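Staphylococcus aureus CymR (Staphylococcus aureus, PDB 3T8R) is a dimeric transcriptional regulator, probably DNA-binding like other Rrf2-type proteins, that senses oxidation through a thiol and regulates stress resistance and oxidative response. Local coordinates at residues Y12-M17 against G80-L85; I29-I34 against G66-R71; V72-I77 against T121-L126. All coordinates share one frame; numbering follows the deposited sequence.

Contact 1 of 3, residues Y12-M17 against G80-L85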
loop_
_atom_site.group_PDB
_atom_site.type_symbol
_atom_site.label_atom_id
_atom_site.label_comp_id
_atom_site.label_asym_id
_atom_site.label_seq_id
_atom_site.Cartn_x
_atom_site.Cartn_y
_atom_site.Cartn_z
ATOM N N TYR A 12 10.741 9.457 -6.512
ATOM C CA TYR A 12 11.892 10.238 -6.974
ATOM C C TYR A 12 11.932 11.613 -6.325
ATOM O O TYR A 12 12.999 12.121 -6.042
ATOM C CB TYR A 12 11.943 10.325 -8.496
ATOM C CG TYR A 12 12.394 9.021 -9.122
ATOM C CD1 TYR A 12 13.694 8.570 -8.949
ATOM C CD2 TYR A 12 11.523 8.241 -9.859
ATOM C CE1 TYR A 12 14.123 7.369 -9.506
ATOM C CE2 TYR A 12 11.940 7.036 -10.426
ATOM C CZ TYR A 12 13.245 6.612 -10.242
ATOM O OH TYR A 12 13.680 5.425 -10.800
ATOM N N GLY A 13 10.767 12.191 -6.057
ATOM C CA GLY A 13 10.721 13.452 -5.337
ATOM C C GLY A 13 11.330 13.339 -3.951
ATOM O O GLY A 13 12.072 14.222 -3.507
ATOM N N LEU A 14 11.011 12.237 -3.268
ATOM C CA LEU A 14 11.533 11.960 -1.947
ATOM C C LEU A 14 13.044 11.820 -2.005
ATOM O O LEU A 14 13.752 12.371 -1.164
ATOM C CB LEU A 14 10.917 10.680 -1.388
ATOM C CG LEU A 14 10.275 10.704 -0.002
ATOM C CD1 LEU A 14 10.236 9.285 0.563
ATOM C CD2 LEU A 14 10.957 11.676 0.965
ATOM N N THR A 15 13.532 11.088 -3.003
ATOM C CA THR A 15 14.977 10.954 -3.204
ATOM C C THR A 15 15.676 12.296 -3.411
ATOM O O THR A 15 16.731 12.543 -2.834
ATOM C CB THR A 15 15.313 9.985 -4.368
ATOM O OG1 THR A 15 14.745 8.695 -4.095
ATOM C CG2 THR A 15 16.831 9.837 -4.496
ATOM N N LEU A 16 15.090 13.158 -4.237
ATOM C CA LEU A 16 15.581 14.520 -4.442
ATOM C C LEU A 16 15.713 15.239 -3.091
ATOM O O LEU A 16 16.753 15.817 -2.761
ATOM C CB LEU A 16 14.606 15.277 -5.367
ATOM C CG LEU A 16 14.949 16.610 -6.040
ATOM C CD1 LEU A 16 13.743 17.546 -6.025
ATOM C CD2 LEU A 16 16.157 17.290 -5.439
ATOM N N MET A 17 14.654 15.176 -2.300
ATOM C CA MET A 17 14.605 15.902 -1.040
ATOM C C MET A 17 15.617 15.377 -0.016
ATOM O O MET A 17 16.201 16.149 0.738
ATOM C CB MET A 17 13.179 15.895 -0.491
ATOM C CG MET A 17 12.198 16.640 -1.384
ATOM S SD MET A 17 12.542 18.410 -1.414
ATOM C CE MET A 17 12.113 18.857 0.262
ATOM N N GLY A 80 5.425 12.224 4.182
ATOM C CA GLY A 80 4.043 12.328 3.766
ATOM C C GLY A 80 3.772 13.627 3.034
ATOM O O GLY A 80 3.085 13.628 2.007
ATOM N N ASP A 81 4.313 14.722 3.566
ATOM C CA ASP A 81 4.177 16.041 2.952
ATOM C C ASP A 81 4.657 15.964 1.503
ATOM O O ASP A 81 4.003 16.450 0.577
ATOM C CB ASP A 81 5.012 17.082 3.717
ATOM C CG ASP A 81 4.464 17.394 5.109
ATOM O OD1 ASP A 81 3.233 17.275 5.313
ATOM O OD2 ASP A 81 5.275 17.772 5.993
ATOM N N ILE A 82 5.812 15.335 1.313
ATOM C CA ILE A 82 6.423 15.276 -0.001
ATOM C C ILE A 82 5.603 14.429 -0.960
ATOM O O ILE A 82 5.338 14.816 -2.095
ATOM C CB ILE A 82 7.870 14.759 0.098
ATOM C CG1 ILE A 82 8.725 15.803 0.823
ATOM C CG2 ILE A 82 8.418 14.498 -1.289
ATOM C CD1 ILE A 82 10.047 15.295 1.395
ATOM N N ILE A 83 5.196 13.255 -0.504
ATOM C CA ILE A 83 4.398 12.391 -1.348
ATOM C C ILE A 83 3.101 13.081 -1.756
ATOM O O ILE A 83 2.715 13.058 -2.922
ATOM C CB ILE A 83 4.072 11.086 -0.636
ATOM C CG1 ILE A 83 5.361 10.329 -0.313
ATOM C CG2 ILE A 83 3.165 10.246 -1.506
ATOM C CD1 ILE A 83 6.168 10.021 -1.521
ATOM N N ARG A 84 2.444 13.711 -0.790
ATOM C CA ARG A 84 1.190 14.408 -1.051
ATOM C C ARG A 84 1.320 15.450 -2.156
ATOM O O ARG A 84 0.482 15.524 -3.049
ATOM C CB ARG A 84 0.641 15.031 0.236
ATOM C CG ARG A 84 0.029 13.998 1.193
ATOM C CD ARG A 84 -0.710 14.640 2.370
ATOM N NE ARG A 84 0.182 15.082 3.442
ATOM C CZ ARG A 84 0.641 14.287 4.404
ATOM N NH1 ARG A 84 0.302 13.006 4.427
ATOM N NH2 ARG A 84 1.445 14.769 5.341
ATOM N N LEU A 85 2.385 16.240 -2.110
ATOM C CA LEU A 85 2.581 17.300 -3.087
ATOM C C LEU A 85 2.737 16.759 -4.501
ATOM O O LEU A 85 2.253 17.350 -5.464
ATOM C CB LEU A 85 3.814 18.112 -2.723
ATOM C CG LEU A 85 3.612 19.151 -1.634
ATOM C CD1 LEU A 85 4.954 19.621 -1.109
ATOM C CD2 LEU A 85 2.798 20.319 -2.190
#
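Ile82 is the bump here, and the hollow it fills runs over Gly13, Leu14 and Met17, in an Rrf2-type winged-helix fold, near the centre of the chain. The two helices, 8-21 and 79-87, come to 9.3 Å between the axes of the short segments and cross with their N-to-C directions 133° apart, closer to antiparallel than to parallel. Gly13, which has no side chain, forms the floor of the hollow: Ile82 CG2 rests 4.1 Å from Gly13 C and also lies close to the backbone N and CA of Leu14. The other branch, CG1-CD1, runs across to the side chains that rim the hollow. With chi2 at 161°, CD1 stretches away from CA and lands in the corner formed by two side chains, 3.7 Å from Met17 CB and 3.8 Å from Leu14 CD2. Leu14 crosses Ile82 at about a right angle and makes one side. Met17 makes the other with its CB and CG, CG being 3.8 Å from Ile82 CD1, while its chain bends further on. A second, shallower bump is Ile83, whose CD1 approaches Leu14 CG at 4.4 Å.

No hydrogen bond joins the two segments; the side chains meet through carbon atoms, and all the touching residues but the partly exposed Ile83 are buried. Leu126 and Leu123, on helix 123-127, pack on Leu14 and Met17, and Gln103 of the second subunit also touches Leu14, which brings this core up to the dimer interface. Asp81 and Arg84, which do not touch 12-17, pair with each other: Arg84 NH2 forms a salt bridge of 3.1 Å with Asp81 OD1, which it meets from above the carboxylate plane. The guanidinium of Arg84 folds back over its own helix, with Gly80 C 3.4 Å from its plane and over its centre.

Contact 2 of 3, residues I29-I34 against G66-R71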
loop_
_atom_site.group_PDB
_atom_site.type_symbol
_atom_site.label_atom_id
_atom_site.label_comp_id
_atom_site.label_asym_id
_atom_site.label_seq_id
_atom_site.Cartn_x
_atom_site.Cartn_y
_atom_site.Cartn_z
ATOM N N ILE A 29 22.884 21.869 -4.874
ATOM C CA ILE A 29 23.120 20.709 -5.706
ATOM C C ILE A 29 22.490 20.974 -7.064
ATOM O O ILE A 29 21.347 21.432 -7.150
ATOM C CB ILE A 29 22.499 19.448 -5.102
ATOM C CG1 ILE A 29 22.953 19.276 -3.651
ATOM C CG2 ILE A 29 22.880 18.217 -5.919
ATOM C CD1 ILE A 29 24.461 19.216 -3.496
ATOM N N SER A 30 23.239 20.709 -8.128
ATOM C CA SER A 30 22.728 20.934 -9.473
ATOM C C SER A 30 21.645 19.923 -9.788
ATOM O O SER A 30 21.709 18.772 -9.347
ATOM C CB SER A 30 23.849 20.833 -10.510
ATOM O OG SER A 30 24.400 19.531 -10.530
ATOM N N LEU A 31 20.643 20.354 -10.543
ATOM C CA LEU A 31 19.637 19.427 -11.036
ATOM C C LEU A 31 20.343 18.356 -11.835
ATOM O O LEU A 31 20.025 17.169 -11.735
ATOM C CB LEU A 31 18.630 20.141 -11.935
ATOM C CG LEU A 31 17.394 20.693 -11.228
ATOM C CD1 LEU A 31 16.218 20.720 -12.195
ATOM C CD2 LEU A 31 17.062 19.841 -10.021
ATOM N N LYS A 32 21.315 18.787 -12.628
ATOM C CA LYS A 32 22.071 17.861 -13.462
ATOM C C LYS A 32 22.669 16.719 -12.642
ATOM O O LYS A 32 22.582 15.556 -13.034
ATOM C CB LYS A 32 23.167 18.601 -14.226
ATOM C CG LYS A 32 24.058 17.699 -15.056
ATOM C CD LYS A 32 24.834 18.498 -16.093
ATOM C CE LYS A 32 25.444 19.744 -15.481
ATOM N NZ LYS A 32 26.213 20.541 -16.480
ATOM N N SER A 33 23.261 17.046 -11.498
ATOM C CA SER A 33 23.900 16.019 -10.681
ATOM C C SER A 33 22.878 15.066 -10.030
ATOM O O SER A 33 23.100 13.869 -9.976
ATOM C CB SER A 33 24.851 16.633 -9.648
ATOM O OG SER A 33 24.176 16.984 -8.455
ATOM N N ILE A 34 21.750 15.597 -9.571
ATOM C CA ILE A 34 20.702 14.758 -8.991
ATOM C C ILE A 34 20.101 13.801 -10.019
ATOM O O ILE A 34 19.912 12.612 -9.738
ATOM C CB ILE A 34 19.579 15.609 -8.351
ATOM C CG1 ILE A 34 20.142 16.423 -7.189
ATOM C CG2 ILE A 34 18.449 14.715 -7.849
ATOM C CD1 ILE A 34 19.305 17.627 -6.811
ATOM N N GLY A 66 20.251 26.125 -12.563
ATOM C CA GLY A 66 19.554 24.922 -12.147
ATOM C C GLY A 66 20.228 24.246 -10.966
ATOM O O GLY A 66 20.548 23.064 -11.025
ATOM N N GLY A 67 20.458 25.010 -9.900
ATOM C CA GLY A 67 21.023 24.485 -8.666
ATOM C C GLY A 67 20.051 24.749 -7.538
ATOM O O GLY A 67 19.422 25.805 -7.499
ATOM N N TYR A 68 19.921 23.794 -6.621
ATOM C CA TYR A 68 18.847 23.836 -5.634
ATOM C C TYR A 68 19.290 23.594 -4.198
ATOM O O TYR A 68 20.332 22.996 -3.948
ATOM C CB TYR A 68 17.769 22.820 -6.012
ATOM C CG TYR A 68 16.932 23.298 -7.163
ATOM C CD1 TYR A 68 15.793 24.059 -6.943
ATOM C CD2 TYR A 68 17.304 23.031 -8.479
ATOM C CE1 TYR A 68 15.030 24.518 -7.993
ATOM C CE2 TYR A 68 16.537 23.498 -9.540
ATOM C CZ TYR A 68 15.404 24.235 -9.286
ATOM O OH TYR A 68 14.626 24.696 -10.324
ATOM N N GLN A 69 18.465 24.060 -3.261
ATOM C CA GLN A 69 18.698 23.835 -1.845
ATOM C C GLN A 69 17.349 23.792 -1.129
ATOM O O GLN A 69 16.352 24.296 -1.634
ATOM C CB GLN A 69 19.587 24.937 -1.261
ATOM C CG GLN A 69 18.897 26.280 -1.141
ATOM C CD GLN A 69 19.834 27.407 -0.721
ATOM O OE1 GLN A 69 21.029 27.195 -0.513
ATOM N NE2 GLN A 69 19.289 28.611 -0.601
ATOM N N LEU A 70 17.311 23.157 0.034
ATOM C CA LEU A 70 16.133 23.239 0.875
ATOM C C LEU A 70 15.861 24.694 1.237
ATOM O O LEU A 70 16.781 25.451 1.511
ATOM C CB LEU A 70 16.393 22.465 2.153
ATOM C CG LEU A 70 15.557 21.241 2.488
ATOM C CD1 LEU A 70 15.265 20.366 1.281
ATOM C CD2 LEU A 70 16.285 20.491 3.572
ATOM N N ARG A 71 14.595 25.083 1.233
ATOM C CA ARG A 71 14.214 26.407 1.677
ATOM C C ARG A 71 13.662 26.354 3.099
ATOM O O ARG A 71 13.700 27.348 3.836
ATOM C CB ARG A 71 13.169 26.986 0.727
ATOM C CG ARG A 71 12.581 28.260 1.243
ATOM C CD ARG A 71 11.525 28.839 0.333
ATOM N NE ARG A 71 10.945 29.986 1.016
ATOM C CZ ARG A 71 9.950 29.893 1.892
ATOM N NH1 ARG A 71 9.416 28.708 2.159
ATOM N NH2 ARG A 71 9.484 30.982 2.496
HETATM O O HOH W 1 21.652 21.653 -13.488
#
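Tyr68 has its CG anti to the carbonyl carbon and beside the backbone N (chi1 -75°), which starts the side chain off on the side where Leu31 lies, and the two side chains then cross obliquely. In Ser30, chi1 of 63° sets OG between the backbone N and the carbonyl carbon, where it meets Ser33 N at 2.9 Å. The touching between the segments is done by one side of the Tyr68 ring: Tyr68 CE2 is 3.4 Å from Leu31 CG, a close fit, and Tyr68 CD2 is 3.6 Å from Leu31 CD2. Val49 of helix 42-54 packs against both residues.

The backbones of the two segments pair as antiparallel strands. Ile29 and Tyr68 form a hydrogen-bonded pair, Ile29 N to Tyr68 O at 2.9 Å and Tyr68 N to Ile29 O at 2.8 Å; next to it Ser30 and Gly67 form a non-hydrogen-bonded pair. This is the small three-stranded sheet of a winged helix-turn-helix: strands 58-60 and 67-70 make the wing hairpin, and strand 29-30 adds an edge just where the chain enters helix 31-37, with Ser30 as its N-cap.

The sheet is fastened to the helix start as well. Leu31 N gives a nearly straight bond (174°) of 2.8 Å to Gly66 O, and a water donates to the same oxygen while accepting from Lys32 N. Gly66 has a positive phi, a backbone conformation readily taken by glycine.

Contact 3 of 3, residues V72-I77 against T121-L126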
loop_
_atom_site.group_PDB
_atom_site.type_symbol
_atom_site.label_atom_id
_atom_site.label_comp_id
_atom_site.label_asym_id
_atom_site.label_seq_id
_atom_site.Cartn_x
_atom_site.Cartn_y
_atom_site.Cartn_z
ATOM N N VAL A 72 13.145 25.184 3.465
ATOM C CA VAL A 72 12.608 24.915 4.780
ATOM C C VAL A 72 13.453 23.805 5.390
ATOM O O VAL A 72 13.845 22.869 4.686
ATOM C CB VAL A 72 11.133 24.477 4.655
ATOM C CG1 VAL A 72 10.684 23.660 5.855
ATOM C CG2 VAL A 72 10.248 25.720 4.444
ATOM N N PRO A 73 13.752 23.905 6.693
ATOM C CA PRO A 73 14.600 22.892 7.340
ATOM C C PRO A 73 14.010 21.490 7.283
ATOM O O PRO A 73 12.792 21.316 7.344
ATOM C CB PRO A 73 14.721 23.381 8.792
ATOM C CG PRO A 73 13.720 24.481 8.945
ATOM C CD PRO A 73 13.408 25.016 7.598
ATOM N N ALA A 74 14.887 20.499 7.163
ATOM C CA ALA A 74 14.453 19.119 6.984
ATOM C C ALA A 74 13.561 18.621 8.115
ATOM O O ALA A 74 12.671 17.786 7.894
ATOM C CB ALA A 74 15.658 18.196 6.817
ATOM N N GLU A 75 13.805 19.116 9.323
ATOM C CA GLU A 75 13.068 18.661 10.490
ATOM C C GLU A 75 11.609 19.108 10.467
ATOM O O GLU A 75 10.784 18.595 11.227
ATOM C CB GLU A 75 13.757 19.093 11.793
ATOM C CG GLU A 75 13.657 20.573 12.129
ATOM C CD GLU A 75 14.298 20.903 13.474
ATOM O OE1 GLU A 75 14.220 20.058 14.387
ATOM O OE2 GLU A 75 14.880 21.999 13.624
ATOM N N GLU A 76 11.283 20.028 9.568
ATOM C CA GLU A 76 9.920 20.542 9.440
ATOM C C GLU A 76 9.126 19.865 8.330
ATOM O O GLU A 76 7.961 20.202 8.109
ATOM C CB GLU A 76 9.945 22.059 9.186
ATOM C CG GLU A 76 10.421 22.887 10.372
ATOM C CD GLU A 76 10.200 24.385 10.188
ATOM O OE1 GLU A 76 9.905 24.815 9.060
ATOM O OE2 GLU A 76 10.321 25.133 11.177
ATOM N N ILE A 77 9.746 18.922 7.620
ATOM C CA ILE A 77 9.118 18.330 6.446
ATOM C C ILE A 77 8.974 16.831 6.644
ATOM O O ILE A 77 9.936 16.176 7.028
ATOM C CB ILE A 77 9.972 18.514 5.178
ATOM C CG1 ILE A 77 10.298 19.993 4.950
ATOM C CG2 ILE A 77 9.264 17.914 3.954
ATOM C CD1 ILE A 77 11.217 20.235 3.776
ATOM N N THR A 121 7.420 10.419 9.753
ATOM C CA THR A 121 8.803 10.288 9.315
ATOM C C THR A 121 9.254 11.634 8.763
ATOM O O THR A 121 8.737 12.080 7.741
ATOM C CB THR A 121 8.956 9.220 8.222
ATOM O OG1 THR A 121 8.577 7.942 8.748
ATOM C CG2 THR A 121 10.401 9.145 7.737
ATOM N N THR A 122 10.187 12.305 9.434
ATOM C CA THR A 122 10.665 13.579 8.898
ATOM C C THR A 122 11.774 13.367 7.881
ATOM O O THR A 122 12.433 12.331 7.850
ATOM C CB THR A 122 11.171 14.565 9.989
ATOM O OG1 THR A 122 12.400 14.089 10.550
ATOM C CG2 THR A 122 10.129 14.757 11.089
ATOM N N LEU A 123 11.991 14.376 7.051
ATOM C CA LEU A 123 13.093 14.353 6.115
ATOM C C LEU A 123 14.432 14.347 6.836
ATOM O O LEU A 123 15.393 13.765 6.350
ATOM C CB LEU A 123 13.008 15.575 5.192
ATOM C CG LEU A 123 14.012 15.662 4.047
ATOM C CD1 LEU A 123 13.896 14.466 3.106
ATOM C CD2 LEU A 123 13.780 16.960 3.271
ATOM N N LYS A 124 14.517 15.039 7.973
ATOM C CA LYS A 124 15.756 15.046 8.740
ATOM C C LYS A 124 16.082 13.619 9.161
ATOM O O LYS A 124 17.222 13.169 9.066
ATOM C CB LYS A 124 15.627 15.945 9.977
ATOM C CG LYS A 124 16.876 15.994 10.866
ATOM C CD LYS A 124 17.987 16.847 10.276
ATOM C CE LYS A 124 18.808 16.083 9.246
ATOM N NZ LYS A 124 20.010 16.842 8.780
ATOM N N TYR A 125 15.057 12.921 9.622
ATOM C CA TYR A 125 15.164 11.531 10.034
ATOM C C TYR A 125 15.690 10.686 8.871
ATOM O O TYR A 125 16.627 9.899 9.033
ATOM C CB TYR A 125 13.786 11.061 10.486
ATOM C CG TYR A 125 13.786 9.896 11.434
ATOM C CD1 TYR A 125 13.921 10.087 12.805
ATOM C CD2 TYR A 125 13.632 8.605 10.964
ATOM C CE1 TYR A 125 13.907 9.021 13.676
ATOM C CE2 TYR A 125 13.618 7.528 11.827
ATOM C CZ TYR A 125 13.760 7.742 13.178
ATOM O OH TYR A 125 13.749 6.669 14.035
ATOM N N LEU A 126 15.115 10.865 7.685
ATOM C CA LEU A 126 15.594 10.135 6.510
ATOM C C LEU A 126 17.054 10.468 6.177
ATOM O O LEU A 126 17.818 9.622 5.713
ATOM C CB LEU A 126 14.698 10.402 5.299
ATOM C CG LEU A 126 13.288 9.820 5.413
ATOM C CD1 LEU A 126 12.361 10.323 4.322
ATOM C CD2 LEU A 126 13.355 8.277 5.405
#
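Ala74 and Leu123 meet in the tight half of this contact, where CB atoms pack directly on backbone. Ala74 CB sits 3.6 Å from Lys124 N, and Leu123 CB comes to 3.5 Å from Ala74 O. Leu123 has its CG anti to the backbone N (chi1 -174°), which carries it over to Ala74 CB; beyond, Leu123 CD2 lies 4.2 Å from Ile77 CD1, the two side chains running side by side and pointing the same way. Ile18 and Ala21 of helix 8-21 pack against Leu123 here.

The strong bond is Leu123 N to Ile77 O, 2.7 Å; Lys124 N to Ala74 O is weak. Both donors belong to the first turn of helix 123-127, so the connection between the wing of the winged-helix domain and helix 79-87 supplies acceptors to a helix start. That start is also capped from within, Thr122 being the N-cap, with Thr122 OG1 accepting from Tyr125 N at 3.0 Å.

Toward solvent the fit slackens. Glu75 CB and Lys124 CB are still 4.1 Å apart, but past that point the two side chains part: Glu75 extends outward from its CG, while Lys124 bends away, and its NZ has a long, weak ion pair with Glu128. Thr122 CG2 edges this side, 3.9 Å from Glu75 O.

Overall arrangement
From the N terminus, helix 8-21 comes first in sequence; its pairing with helix 79-87 in contact 1 closes a large loop. Contact 2 closes a shorter loop lying wholly within it, joining strand 29-30 and the start of helix 31-37 to wing strand 67-70. Contact 3 opens between that strand and helix 79-87 and closes only at helix 123-127, so it crosses contact 1 and follows contact 2 in series. Met17 is a junction: its CE touches Leu70 CD1 of contact 2 (3.6 Å) and Ile77 CD1 of contact 3 (3.9 Å). Contacts 1 and 3 also reach the second subunit.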